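Local coordinates for 2-hydroxyhepta-2,4-diene-1,7-dioate isomerase (PDB 4DBF), which probably decarboxylates oxaloacetate as a magnesium-binding member of the fumarylacetoacetate hydrolase (FAH) family, at residues 32-37 with 54-59; 108-113 with 178-183; 133-138 with 269-274; 153-158 with 233-238; 160-165 with 201-206. All coordinates share one frame; numbering follows the deposited sequence.

Contact 1 of 5, residues 32-37 with 54-59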
# COMPACT_ATOMS: atom_id res chain seq x y z
N MET A 32 -5.67 -17.01 -17.13
CA MET A 32 -4.38 -16.66 -16.54
C MET A 32 -3.85 -17.70 -15.63
O MET A 32 -4.56 -18.32 -14.94
CB MET A 32 -4.53 -15.44 -15.69
CG MET A 32 -4.80 -14.18 -16.42
SD MET A 32 -5.08 -12.83 -15.27
CE MET A 32 -5.08 -11.54 -16.46
N CYS A 33 -2.54 -17.78 -15.57
CA CYS A 33 -1.90 -18.66 -14.66
C CYS A 33 -0.48 -18.21 -14.34
O CYS A 33 0.04 -17.37 -14.99
CB CYS A 33 -1.86 -20.09 -15.21
SG CYS A 33 -0.96 -20.25 -16.73
N PHE A 34 0.07 -18.79 -13.30
CA PHE A 34 1.48 -18.81 -13.04
C PHE A 34 2.17 -19.85 -13.91
O PHE A 34 1.61 -20.85 -14.25
CB PHE A 34 1.77 -19.09 -11.58
CG PHE A 34 1.53 -17.92 -10.69
CD1 PHE A 34 2.42 -16.89 -10.66
CD2 PHE A 34 0.39 -17.83 -9.93
CE1 PHE A 34 2.19 -15.81 -9.85
CE2 PHE A 34 0.16 -16.76 -9.13
CZ PHE A 34 1.07 -15.75 -9.09
N CYS A 35 3.39 -19.57 -14.27
CA CYS A 35 4.17 -20.42 -15.10
C CYS A 35 5.66 -20.29 -14.89
O CYS A 35 6.16 -19.37 -14.32
CB CYS A 35 3.89 -20.10 -16.53
SG CYS A 35 4.56 -18.53 -17.05
N SER A 36 6.36 -21.24 -15.43
CA SER A 36 7.77 -21.24 -15.42
C SER A 36 8.15 -20.96 -16.84
O SER A 36 7.49 -21.42 -17.72
CB SER A 36 8.23 -22.60 -14.97
OG SER A 36 9.52 -22.85 -15.36
N ILE A 37 9.20 -20.21 -17.04
CA ILE A 37 9.64 -19.81 -18.35
C ILE A 37 10.94 -20.53 -18.64
O ILE A 37 11.88 -20.36 -17.94
CB ILE A 37 9.92 -18.32 -18.40
CG1 ILE A 37 8.71 -17.54 -17.91
CG2 ILE A 37 10.34 -17.90 -19.78
CD1 ILE A 37 7.63 -17.49 -18.90
N GLY A 54 -0.92 -23.71 -8.95
CA GLY A 54 -0.91 -22.71 -7.90
C GLY A 54 0.11 -21.60 -8.04
O GLY A 54 0.33 -21.17 -9.11
N THR A 55 0.72 -21.16 -6.94
CA THR A 55 1.69 -20.05 -6.94
C THR A 55 3.11 -20.50 -6.78
O THR A 55 3.38 -21.57 -6.38
CB THR A 55 1.46 -19.07 -5.80
OG1 THR A 55 1.47 -19.78 -4.58
CG2 THR A 55 0.18 -18.37 -5.94
N PRO A 56 4.03 -19.62 -7.09
CA PRO A 56 5.44 -19.98 -7.11
C PRO A 56 6.11 -20.06 -5.78
O PRO A 56 7.28 -20.27 -5.79
CB PRO A 56 6.08 -18.85 -7.91
CG PRO A 56 5.00 -17.91 -8.25
CD PRO A 56 3.83 -18.22 -7.42
N PHE A 57 5.42 -19.89 -4.68
CA PHE A 57 6.14 -19.79 -3.43
C PHE A 57 6.61 -21.11 -2.85
O PHE A 57 7.59 -21.14 -2.14
CB PHE A 57 5.41 -18.94 -2.42
CG PHE A 57 5.04 -17.61 -2.96
CD1 PHE A 57 6.01 -16.74 -3.37
CD2 PHE A 57 3.74 -17.26 -3.12
CE1 PHE A 57 5.67 -15.54 -3.90
CE2 PHE A 57 3.39 -16.07 -3.64
CZ PHE A 57 4.35 -15.21 -4.05
N THR A 58 5.93 -22.17 -3.20
CA THR A 58 6.29 -23.51 -2.81
C THR A 58 7.09 -24.19 -3.85
O THR A 58 7.35 -23.64 -4.91
CB THR A 58 5.05 -24.40 -2.75
OG1 THR A 58 4.43 -24.39 -4.02
CG2 THR A 58 4.07 -23.88 -1.78
N GLU A 59 7.43 -25.43 -3.57
CA GLU A 59 7.99 -26.26 -4.57
C GLU A 59 6.91 -26.33 -5.66
O GLU A 59 5.79 -26.69 -5.43
CB GLU A 59 8.37 -27.64 -4.01
CG GLU A 59 8.86 -27.70 -2.57
CD GLU A 59 10.38 -27.72 -2.40
OE1 GLU A 59 11.08 -26.97 -3.09
OE2 GLU A 59 10.90 -28.46 -1.54
O HOH W 1 -0.72 -21.27 -11.80

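Contact 2 of 5, residues 108-113 with 178-183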
# COMPACT_ATOMS: atom_id res chain seq x y z
N THR A 108 15.38 6.80 1.80
CA THR A 108 14.11 6.87 2.43
C THR A 108 13.16 5.87 1.77
O THR A 108 13.24 5.66 0.62
CB THR A 108 13.54 8.29 2.32
OG1 THR A 108 12.43 8.45 3.18
CG2 THR A 108 13.16 8.59 0.91
N LEU A 109 12.28 5.31 2.56
CA LEU A 109 11.32 4.35 2.11
C LEU A 109 10.05 5.04 1.67
O LEU A 109 9.66 5.99 2.22
CB LEU A 109 11.04 3.43 3.28
CG LEU A 109 10.08 2.29 3.28
CD1 LEU A 109 10.40 1.38 4.45
CD2 LEU A 109 8.69 2.83 3.42
N PHE A 110 9.40 4.52 0.65
CA PHE A 110 8.06 4.95 0.31
C PHE A 110 7.25 3.80 -0.29
O PHE A 110 7.76 2.74 -0.54
CB PHE A 110 8.06 6.20 -0.56
CG PHE A 110 8.60 6.00 -1.92
CD1 PHE A 110 9.92 6.05 -2.15
CD2 PHE A 110 7.77 5.80 -2.96
CE1 PHE A 110 10.43 5.85 -3.39
CE2 PHE A 110 8.26 5.59 -4.21
CZ PHE A 110 9.59 5.61 -4.43
N LEU A 111 5.98 4.04 -0.48
CA LEU A 111 5.08 3.02 -0.99
C LEU A 111 4.51 3.37 -2.34
O LEU A 111 4.21 4.48 -2.56
CB LEU A 111 3.94 2.80 -0.02
CG LEU A 111 4.32 2.39 1.40
CD1 LEU A 111 3.17 2.43 2.37
CD2 LEU A 111 4.96 1.05 1.39
N LYS A 112 4.37 2.38 -3.20
CA LYS A 112 3.53 2.47 -4.39
C LYS A 112 2.36 1.52 -4.17
O LYS A 112 2.55 0.47 -3.68
CB LYS A 112 4.27 2.10 -5.67
CG LYS A 112 5.32 3.07 -6.16
CD LYS A 112 6.21 2.50 -7.24
CE LYS A 112 5.71 2.76 -8.65
NZ LYS A 112 5.98 4.10 -9.16
N PRO A 113 1.15 1.95 -4.51
CA PRO A 113 -0.03 1.14 -4.29
C PRO A 113 -0.09 0.03 -5.31
O PRO A 113 0.41 0.22 -6.38
CB PRO A 113 -1.14 2.13 -4.53
CG PRO A 113 -0.62 2.98 -5.59
CD PRO A 113 0.83 3.13 -5.31
N GLY A 178 5.03 17.28 -2.12
CA GLY A 178 6.01 16.96 -1.06
C GLY A 178 6.09 15.44 -0.78
O GLY A 178 7.17 14.85 -0.86
N GLN A 179 4.94 14.85 -0.44
CA GLN A 179 4.91 13.33 -0.38
C GLN A 179 4.80 12.83 -1.80
O GLN A 179 3.95 13.34 -2.53
CB GLN A 179 3.74 12.86 0.46
CG GLN A 179 3.83 13.40 1.93
CD GLN A 179 5.08 12.86 2.60
OE1 GLN A 179 5.26 11.64 2.71
NE2 GLN A 179 6.00 13.75 2.96
N TRP A 180 5.64 11.83 -2.16
CA TRP A 180 5.75 11.31 -3.45
C TRP A 180 4.63 10.32 -3.82
O TRP A 180 4.56 9.90 -4.97
CB TRP A 180 7.08 10.59 -3.64
CG TRP A 180 8.32 11.43 -3.43
CD1 TRP A 180 8.43 12.81 -3.44
CD2 TRP A 180 9.62 10.92 -3.14
NE1 TRP A 180 9.73 13.18 -3.17
CE2 TRP A 180 10.49 12.03 -3.04
CE3 TRP A 180 10.15 9.62 -3.02
CZ2 TRP A 180 11.83 11.89 -2.71
CZ3 TRP A 180 11.53 9.47 -2.71
CH2 TRP A 180 12.35 10.61 -2.58
N ALA A 181 3.81 9.93 -2.84
CA ALA A 181 2.79 8.89 -3.08
C ALA A 181 1.96 9.08 -4.36
O ALA A 181 1.89 8.20 -5.16
CB ALA A 181 1.85 8.78 -1.88
N ARG A 182 1.37 10.24 -4.55
CA ARG A 182 0.59 10.47 -5.79
C ARG A 182 1.40 10.45 -7.07
O ARG A 182 1.06 9.75 -8.05
CB ARG A 182 -0.26 11.77 -5.65
CG ARG A 182 -1.22 11.97 -6.80
CD ARG A 182 -2.24 13.09 -6.44
NE ARG A 182 -1.57 14.41 -6.34
CZ ARG A 182 -1.99 15.52 -6.98
NH1 ARG A 182 -3.03 15.48 -7.79
NH2 ARG A 182 -1.37 16.69 -6.78
N ALA A 183 2.52 11.15 -7.07
CA ALA A 183 3.39 11.25 -8.25
C ALA A 183 3.84 9.88 -8.73
O ALA A 183 4.17 9.72 -9.92
CB ALA A 183 4.69 12.02 -7.90
O HOH W 2 3.14 5.75 -4.89

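Contact 3 of 5, residues 133-138 with 269-274. With MG (magnesium ion), chain C.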
# COMPACT_ATOMS: atom_id res chain seq x y z
N VAL A 133 6.80 13.48 -16.41
CA VAL A 133 6.79 12.09 -16.01
C VAL A 133 8.01 11.35 -16.49
O VAL A 133 8.19 11.15 -17.66
CB VAL A 133 5.54 11.39 -16.52
CG1 VAL A 133 5.54 9.94 -16.17
CG2 VAL A 133 4.32 12.06 -16.01
N GLU A 134 8.84 10.95 -15.55
CA GLU A 134 10.06 10.23 -15.83
C GLU A 134 9.98 8.76 -15.43
O GLU A 134 9.23 8.40 -14.59
CB GLU A 134 11.26 10.89 -15.15
CG GLU A 134 11.47 12.33 -15.56
CD GLU A 134 12.71 12.98 -15.01
OE1 GLU A 134 13.33 12.47 -14.10
OE2 GLU A 134 13.07 14.01 -15.53
N PHE A 135 10.80 7.95 -16.05
CA PHE A 135 10.94 6.57 -15.71
C PHE A 135 12.13 6.40 -14.79
O PHE A 135 12.94 7.25 -14.69
CB PHE A 135 11.20 5.78 -16.96
CG PHE A 135 12.46 6.16 -17.64
CD1 PHE A 135 13.65 5.60 -17.26
CD2 PHE A 135 12.47 7.13 -18.60
CE1 PHE A 135 14.80 5.98 -17.87
CE2 PHE A 135 13.62 7.49 -19.22
CZ PHE A 135 14.79 6.91 -18.85
N GLU A 136 12.20 5.26 -14.15
CA GLU A 136 13.37 4.92 -13.39
C GLU A 136 13.50 3.42 -13.44
O GLU A 136 12.68 2.75 -12.95
CB GLU A 136 13.24 5.33 -11.93
CG GLU A 136 12.79 6.73 -11.62
CD GLU A 136 12.89 7.07 -10.15
OE1 GLU A 136 12.56 6.27 -9.33
OE2 GLU A 136 13.29 8.17 -9.83
N GLY A 137 14.55 2.91 -14.03
CA GLY A 137 14.78 1.49 -14.03
C GLY A 137 15.41 1.02 -12.75
O GLY A 137 16.39 1.53 -12.36
N GLU A 138 14.82 0.01 -12.14
CA GLU A 138 15.29 -0.50 -10.88
C GLU A 138 15.27 -1.99 -10.77
O GLU A 138 14.44 -2.64 -11.30
CB GLU A 138 14.52 0.09 -9.69
CG GLU A 138 14.15 1.53 -9.85
CD GLU A 138 13.66 2.23 -8.59
OE1 GLU A 138 13.68 1.71 -7.51
OE2 GLU A 138 13.25 3.35 -8.70
N ASP A 269 5.90 7.77 -26.83
CA ASP A 269 7.22 7.23 -26.53
C ASP A 269 7.09 5.76 -26.22
O ASP A 269 5.97 5.22 -26.03
CB ASP A 269 7.87 7.94 -25.30
CG ASP A 269 8.22 9.39 -25.59
OD1 ASP A 269 8.08 9.79 -26.81
OD2 ASP A 269 8.61 10.13 -24.65
N TYR A 270 8.25 5.13 -26.12
CA TYR A 270 8.31 3.77 -25.67
C TYR A 270 9.52 3.73 -24.75
O TYR A 270 10.54 4.32 -25.07
CB TYR A 270 8.53 2.80 -26.83
CG TYR A 270 8.45 1.33 -26.44
CD1 TYR A 270 7.21 0.66 -26.38
CD2 TYR A 270 9.59 0.63 -26.11
CE1 TYR A 270 7.15 -0.71 -25.98
CE2 TYR A 270 9.54 -0.76 -25.77
CZ TYR A 270 8.32 -1.40 -25.69
OH TYR A 270 8.29 -2.73 -25.36
N ILE A 271 9.40 3.02 -23.64
CA ILE A 271 10.49 2.92 -22.67
C ILE A 271 10.86 1.46 -22.37
O ILE A 271 10.00 0.64 -22.12
CB ILE A 271 10.15 3.74 -21.33
CG1 ILE A 271 11.29 3.65 -20.31
CG2 ILE A 271 8.87 3.27 -20.61
CD1 ILE A 271 12.61 4.32 -20.71
N GLU A 272 12.14 1.13 -22.42
CA GLU A 272 12.54 -0.24 -22.20
C GLU A 272 13.67 -0.27 -21.19
O GLU A 272 14.77 0.27 -21.45
CB GLU A 272 13.00 -0.87 -23.51
CG GLU A 272 13.35 -2.35 -23.45
CD GLU A 272 13.77 -2.84 -24.83
OE1 GLU A 272 14.85 -2.46 -25.30
OE2 GLU A 272 13.00 -3.59 -25.45
N ILE A 273 13.44 -0.96 -20.07
CA ILE A 273 14.51 -1.09 -19.11
C ILE A 273 15.20 -2.42 -19.39
O ILE A 273 14.51 -3.44 -19.60
CB ILE A 273 13.96 -1.13 -17.62
CG1 ILE A 273 12.97 0.05 -17.31
CG2 ILE A 273 15.11 -1.24 -16.59
CD1 ILE A 273 13.54 1.40 -17.50
N GLU A 274 16.52 -2.46 -19.29
CA GLU A 274 17.21 -3.74 -19.45
C GLU A 274 18.10 -4.04 -18.26
O GLU A 274 18.88 -3.22 -17.88
CB GLU A 274 18.05 -3.77 -20.74
CG GLU A 274 18.98 -4.93 -20.83
CD GLU A 274 19.83 -4.91 -22.10
OE1 GLU A 274 20.67 -3.98 -22.27
OE2 GLU A 274 19.66 -5.86 -22.88
MG MG C . 12.73 5.06 -7.54
O HOH W 3 12.75 3.69 -5.87
O HOH W 4 12.55 6.59 -6.16
O HOH W 5 14.73 5.49 -7.60

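Contact 4 of 5, residues 153-158 with 233-238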
# COMPACT_ATOMS: atom_id res chain seq x y z
N ASP A 153 22.38 -9.96 6.94
CA ASP A 153 23.11 -11.01 6.27
C ASP A 153 22.26 -12.30 6.04
O ASP A 153 22.72 -13.24 5.35
CB ASP A 153 24.50 -11.23 6.92
CG ASP A 153 24.42 -11.81 8.28
OD1 ASP A 153 23.29 -12.11 8.71
OD2 ASP A 153 25.47 -11.95 8.94
N ASP A 154 21.04 -12.34 6.57
CA ASP A 154 20.04 -13.41 6.23
C ASP A 154 19.08 -13.02 5.07
O ASP A 154 18.09 -13.69 4.84
CB ASP A 154 19.20 -13.78 7.45
CG ASP A 154 20.05 -14.32 8.60
OD1 ASP A 154 19.68 -14.08 9.77
OD2 ASP A 154 21.09 -14.93 8.32
N TRP A 155 19.39 -11.98 4.31
CA TRP A 155 18.42 -11.46 3.34
C TRP A 155 17.98 -12.45 2.30
O TRP A 155 16.81 -12.49 1.93
CB TRP A 155 18.91 -10.17 2.72
CG TRP A 155 20.01 -10.27 1.73
CD1 TRP A 155 21.36 -10.08 1.97
CD2 TRP A 155 19.87 -10.48 0.34
NE1 TRP A 155 22.05 -10.22 0.81
CE2 TRP A 155 21.17 -10.43 -0.22
CE3 TRP A 155 18.76 -10.68 -0.50
CZ2 TRP A 155 21.40 -10.61 -1.56
CZ3 TRP A 155 18.99 -10.85 -1.84
CH2 TRP A 155 20.32 -10.82 -2.37
N LYS A 156 18.92 -13.27 1.81
CA LYS A 156 18.60 -14.27 0.79
C LYS A 156 17.51 -15.26 1.15
O LYS A 156 16.76 -15.66 0.29
CB LYS A 156 19.86 -15.03 0.29
CG LYS A 156 20.83 -14.13 -0.50
CD LYS A 156 22.03 -14.88 -1.08
CE LYS A 156 23.09 -13.87 -1.52
NZ LYS A 156 24.21 -14.41 -2.37
N SER A 157 17.38 -15.59 2.40
CA SER A 157 16.39 -16.55 2.83
C SER A 157 14.93 -16.12 2.62
O SER A 157 14.06 -16.92 2.64
CB SER A 157 16.61 -16.88 4.28
OG SER A 157 16.13 -15.86 5.09
N VAL A 158 14.70 -14.83 2.41
CA VAL A 158 13.35 -14.31 2.23
C VAL A 158 13.01 -13.89 0.82
O VAL A 158 11.90 -13.52 0.57
CB VAL A 158 13.05 -13.12 3.16
CG1 VAL A 158 13.18 -13.46 4.61
CG2 VAL A 158 13.85 -11.91 2.79
N MET A 233 22.48 1.80 0.33
CA MET A 233 22.14 0.62 1.14
C MET A 233 22.14 -0.54 0.21
O MET A 233 21.44 -0.51 -0.83
CB MET A 233 20.77 0.74 1.81
CG MET A 233 20.61 1.90 2.73
SD MET A 233 18.91 1.94 3.44
CE MET A 233 18.54 0.34 3.95
N LYS A 234 23.00 -1.53 0.51
CA LYS A 234 23.08 -2.77 -0.22
C LYS A 234 21.85 -3.60 0.07
O LYS A 234 21.13 -3.30 1.03
CB LYS A 234 24.33 -3.54 0.21
CG LYS A 234 25.60 -2.67 0.17
CD LYS A 234 26.86 -3.51 0.23
CE LYS A 234 28.00 -2.87 -0.56
NZ LYS A 234 29.24 -3.18 0.14
N MET A 235 21.69 -4.69 -0.68
CA MET A 235 20.49 -5.49 -0.62
C MET A 235 20.09 -5.91 0.81
O MET A 235 18.94 -5.79 1.24
CB MET A 235 20.67 -6.70 -1.52
CG MET A 235 19.45 -7.50 -1.65
SD MET A 235 18.11 -6.58 -2.48
CE MET A 235 18.87 -5.61 -3.73
N GLY A 236 21.06 -6.40 1.57
CA GLY A 236 20.75 -6.97 2.88
C GLY A 236 20.33 -5.87 3.80
O GLY A 236 19.45 -6.05 4.62
N GLU A 237 20.93 -4.70 3.67
CA GLU A 237 20.59 -3.61 4.56
C GLU A 237 19.18 -3.06 4.20
O GLU A 237 18.42 -2.68 5.08
CB GLU A 237 21.60 -2.47 4.47
CG GLU A 237 21.27 -1.35 5.39
CD GLU A 237 22.24 -0.15 5.33
OE1 GLU A 237 23.20 -0.16 4.52
OE2 GLU A 237 21.96 0.80 6.10
N ILE A 238 18.86 -3.01 2.91
CA ILE A 238 17.48 -2.59 2.51
C ILE A 238 16.43 -3.50 3.18
O ILE A 238 15.48 -3.04 3.81
CB ILE A 238 17.32 -2.69 1.00
CG1 ILE A 238 18.28 -1.68 0.33
CG2 ILE A 238 15.85 -2.33 0.57
CD1 ILE A 238 18.29 -1.79 -1.23

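Contact 5 of 5, residues 160-165 with 201-206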
# COMPACT_ATOMS: atom_id res chain seq x y z
N LEU A 160 12.27 -14.55 -3.11
CA LEU A 160 11.93 -15.45 -4.16
C LEU A 160 12.86 -15.26 -5.34
O LEU A 160 13.36 -16.19 -5.85
CB LEU A 160 10.49 -15.27 -4.61
CG LEU A 160 10.02 -16.10 -5.77
CD1 LEU A 160 10.11 -17.58 -5.53
CD2 LEU A 160 8.68 -15.72 -6.35
N GLY A 161 13.02 -14.03 -5.78
CA GLY A 161 13.87 -13.76 -6.92
C GLY A 161 13.87 -12.29 -7.28
O GLY A 161 13.38 -11.43 -6.50
N PHE A 162 14.44 -12.00 -8.45
CA PHE A 162 14.65 -10.62 -8.84
C PHE A 162 13.77 -10.38 -10.06
O PHE A 162 13.58 -11.29 -10.84
CB PHE A 162 16.13 -10.34 -9.25
CG PHE A 162 17.05 -10.21 -8.06
CD1 PHE A 162 16.61 -9.68 -6.86
CD2 PHE A 162 18.38 -10.64 -8.14
CE1 PHE A 162 17.48 -9.60 -5.73
CE2 PHE A 162 19.25 -10.51 -7.03
CZ PHE A 162 18.78 -10.01 -5.83
N THR A 163 13.27 -9.15 -10.22
CA THR A 163 12.63 -8.76 -11.47
C THR A 163 12.97 -7.32 -11.77
O THR A 163 13.80 -6.74 -11.10
CB THR A 163 11.07 -9.09 -11.41
OG1 THR A 163 10.51 -8.90 -12.71
CG2 THR A 163 10.37 -8.21 -10.40
N ILE A 164 12.37 -6.72 -12.79
CA ILE A 164 12.65 -5.33 -13.08
C ILE A 164 11.40 -4.55 -12.71
O ILE A 164 10.25 -5.05 -12.89
CB ILE A 164 12.94 -5.13 -14.60
CG1 ILE A 164 14.04 -6.11 -15.10
CG2 ILE A 164 13.31 -3.63 -14.83
CD1 ILE A 164 14.22 -6.05 -16.65
N ILE A 165 11.59 -3.34 -12.19
CA ILE A 165 10.47 -2.39 -12.02
C ILE A 165 10.81 -1.05 -12.70
O ILE A 165 11.95 -0.64 -12.71
CB ILE A 165 10.07 -2.22 -10.52
CG1 ILE A 165 8.85 -1.27 -10.42
CG2 ILE A 165 11.27 -1.66 -9.62
CD1 ILE A 165 8.22 -1.20 -9.05
N ASN A 201 21.98 -15.75 -7.25
CA ASN A 201 23.44 -15.75 -7.41
C ASN A 201 23.95 -15.49 -8.80
O ASN A 201 25.09 -15.07 -8.97
CB ASN A 201 24.04 -17.04 -6.87
CG ASN A 201 24.41 -16.91 -5.44
OD1 ASN A 201 25.57 -17.14 -5.08
ND2 ASN A 201 23.47 -16.44 -4.62
N SER A 202 23.12 -15.77 -9.80
CA SER A 202 23.48 -15.46 -11.19
C SER A 202 23.56 -13.94 -11.45
O SER A 202 23.95 -13.52 -12.55
CB SER A 202 22.50 -16.13 -12.18
OG SER A 202 21.27 -15.42 -12.26
N ILE A 203 23.22 -13.14 -10.44
CA ILE A 203 23.15 -11.69 -10.56
C ILE A 203 24.21 -11.10 -9.66
O ILE A 203 24.18 -11.27 -8.45
CB ILE A 203 21.74 -11.12 -10.14
CG1 ILE A 203 20.62 -11.69 -11.01
CG2 ILE A 203 21.74 -9.61 -10.09
CD1 ILE A 203 20.85 -11.52 -12.50
N ASP A 204 25.15 -10.39 -10.27
CA ASP A 204 26.24 -9.77 -9.53
C ASP A 204 25.91 -8.36 -8.97
O ASP A 204 25.99 -7.36 -9.67
CB ASP A 204 27.49 -9.77 -10.41
CG ASP A 204 28.77 -9.42 -9.66
OD1 ASP A 204 29.84 -9.60 -10.28
OD2 ASP A 204 28.72 -8.97 -8.49
N LEU A 205 25.52 -8.28 -7.71
CA LEU A 205 25.08 -6.98 -7.16
C LEU A 205 26.23 -5.96 -7.06
O LEU A 205 26.01 -4.73 -6.91
CB LEU A 205 24.38 -7.18 -5.82
CG LEU A 205 23.04 -7.95 -5.92
CD1 LEU A 205 22.44 -8.24 -4.51
CD2 LEU A 205 22.03 -7.27 -6.82
N ASP A 206 27.45 -6.47 -7.22
CA ASP A 206 28.68 -5.67 -7.26
C ASP A 206 28.95 -5.10 -8.65
O ASP A 206 29.82 -4.23 -8.82
CB ASP A 206 29.87 -6.54 -6.79
CG ASP A 206 30.15 -6.38 -5.31
OD1 ASP A 206 31.31 -6.62 -4.86
OD2 ASP A 206 29.22 -5.97 -4.59

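Contact 1 of 5, residues 32-37 with 54-59
A CH-pi contact between F34 and P56 joins strand 31-38 to the loop that follows strand 48-52, in the N-terminal part of the chain and away from the E136/E138/D167 magnesium site. The proline ring stands across the phenylalanine and sets CD over the middle of one aromatic face, with P56 CD 3.8 Å from the F34 ring centroid and 13° off its normal. The next ring atom leans toward one flank, P56 CG lying 3.7 Å from F34 CD1. T55 runs alongside the phenylalanine, pointing the same way, and brings CG2 to 3.6 Å from F34 CE2. A T55 chi1 of 55° turns OG1 in over its own backbone and leaves that methyl anti to the carbonyl carbon, next to the ring. Strands 31-38 and 48-52 form an antiparallel pair in which F34 bonds to I52 through the backbone; the chain leaving the pair then passes over the F34 side chain. G54 starts this excursion with a positive phi of 69°, which favours glycine. Its carbonyl approaches the ring obliquely, G54 O being 3.4 Å from F34 CD2. Water 1 spans the two backbones, accepting from F34 N at 3.0 Å and lying 2.9 Å from G54 O, to which it probably donates. R25 of strand 22-28 also packs on F34, and F23 of the same strand on P56.

Contact 2 of 5, residues 108-113 with 178-183
An edge-to-face aromatic pair, F110 with W180, stands beside the magnesium site and at the subunit interface. F110 belongs to strand 108-112, and W180 lies in the turn leading into the short helix 181-185. The six-membered ring of W180 turns its edge to one face of F110, with the planes at 82° and the centroids 5.3 Å apart. CE3 leads the approach, W180 CE3 lying 3.7 Å from F110 CD1 and off toward the rim of the phenylalanine face. The F110 side chain comes within about 4 Å of the bound magnesium ion and of D167, one of the metal ligands, so F110 borders the metal site, with W180 packed against its face. Farther along the indole, W180 CZ3 meets the methyl T108 CG2 at 4.1 Å. The hydroxyl of T108 is engaged across the interface, where OG1 bonds to D177 O of the second subunit. W180 N likewise bonds to Q179 OE1 of the second subunit, and the reciprocal bond repeats the link. Farther along both chains the backbones are bridged by water 2, which donates to L111 O at 2.9 Å and to A181 O at 2.8 Å.

Contact 3 of 5, residues 133-138 with 269-274
F135 offers a ring face to the I271 methyl while the very next residue, E136, grips a magnesium ion on the other side of the chain. I271 CD1 sits over the centre of that face, 3.5 Å from the F135 ring centroid and 10° off the normal. I271 CG1 is anti to the backbone N (chi1 -180°), and chi2 of 66° then turns CD1 onto the ring. Alongside, G137 has no side chain, and I273 CD1 settles 3.7 Å from G137 CA. Strand 133-143 thus packs on strand 270-275 of the five-stranded sheet. Both glutamates point away from it. They bind the metal through E136 OE1 at 2.2 Å and E138 OE2 at 2.1 Å; three waters and D167 complete six ligands. Water 3 also donates to E138 OE1, and R171 forms a salt bridge with E136 OE2. E136 OE1 and E138 OE2, 3.1 Å apart, form a cis edge that the metal charge probably makes tolerable; an oxo-acid substrate could displace two waters, as expected for the FAH family.

Contact 4 of 5, residues 153-158 with 233-238
M235 lies transverse to W155, riding over one face of the indole. M235 CG lies 3.3 Å from the centroid of the W155 six-membered ring, 7° off the normal, in a CH-pi contact. The chain then bends: chi2 of 65° carries the sulfur higher, so that M235 SD is 4.7 Å from that same W155 centroid. This is a Met-aromatic contact, the sulfur standing above the face at a distance. It links the loop before strand 159-170 to the first turn of helix 235-243, where K234 holds the N-cap position. G236 comes over the same face, nearer the pyrrole, and its bare backbone fits closely, G236 CA being 3.3 Å from W155 CD1. K156 covers the opposite face, its CG above the ring centre, and I239 of the helix also touches W155. The turn carrying the indole is bound within itself: S157 OG donates to D154 O at 2.9 Å in the carbonyl plane, and S157 N reaches D154 O as well, at 3.2 Å.

Contact 5 of 5, residues 160-165 with 201-206
F162 leaves strand 159-170 toward I203 and L205, and its ring can be followed outward. At CB the bond already heads for the 201-206 loop; chi1 of -77° holds CG anti to the carbonyl carbon, and chi2 of -33° turns CD2 to the loop. CD2 is the first ring atom to meet it: I203 CG1 stands 3.8 Å from F162 CD2, near the ring plane, so the isoleucine works at the edge. I203 CB backs this up at 3.9 Å from F162 CD2. One atom farther out, F162 CE2 takes I203 CG2 at 4.0 Å and then L205 CD2, which arrives obliquely at 4.3 Å from F162 CE2. At the tip, CZ meets the indole of W155 from the 153-158 loop. F162 and I203 pass alongside with opposite headings, and I203 touches both CD2 and CE2. Strand 159-170 runs antiparallel to strands 133-143 and 190-197, and it carries a classic beta bulge just before the phenylalanine, L160 and G161 both facing V142. F162 itself bonds to E197 through the backbone, while V141 and I200 pack on its side chain. In the loop, D204 makes an Asx turn: D206 N donates to D204 OD2 at 3.1 Å with an N-H...O angle of 139°, the donor lying above the carboxylate plane. L205, between them, packs on L139 of strand 133-143.

In the fold
Contacts 2 and 3 both border the magnesium site: contact 3 supplies two of its ligands and contact 2 approaches it through F110, their nearest atoms about 6 Å apart. Contact 5 joins contact 3 directly, since strands 133-143 and 159-170 are neighbours: E138 N lies 3.0 Å from I165 O, a probable hydrogen bond, and I273 packs on I164. Contact 4 lies about 12 Å from contact 5, centre to centre, and shares a core with it, W155 CH2 lying 3.9 Å from F162 CZ and M235 packing on L205; the M235 side chain is about 13 Å from the metal. Contact 1 is remote, its centre about 27 Å from that of contact 3, yet F57 touches L160 of contact 5.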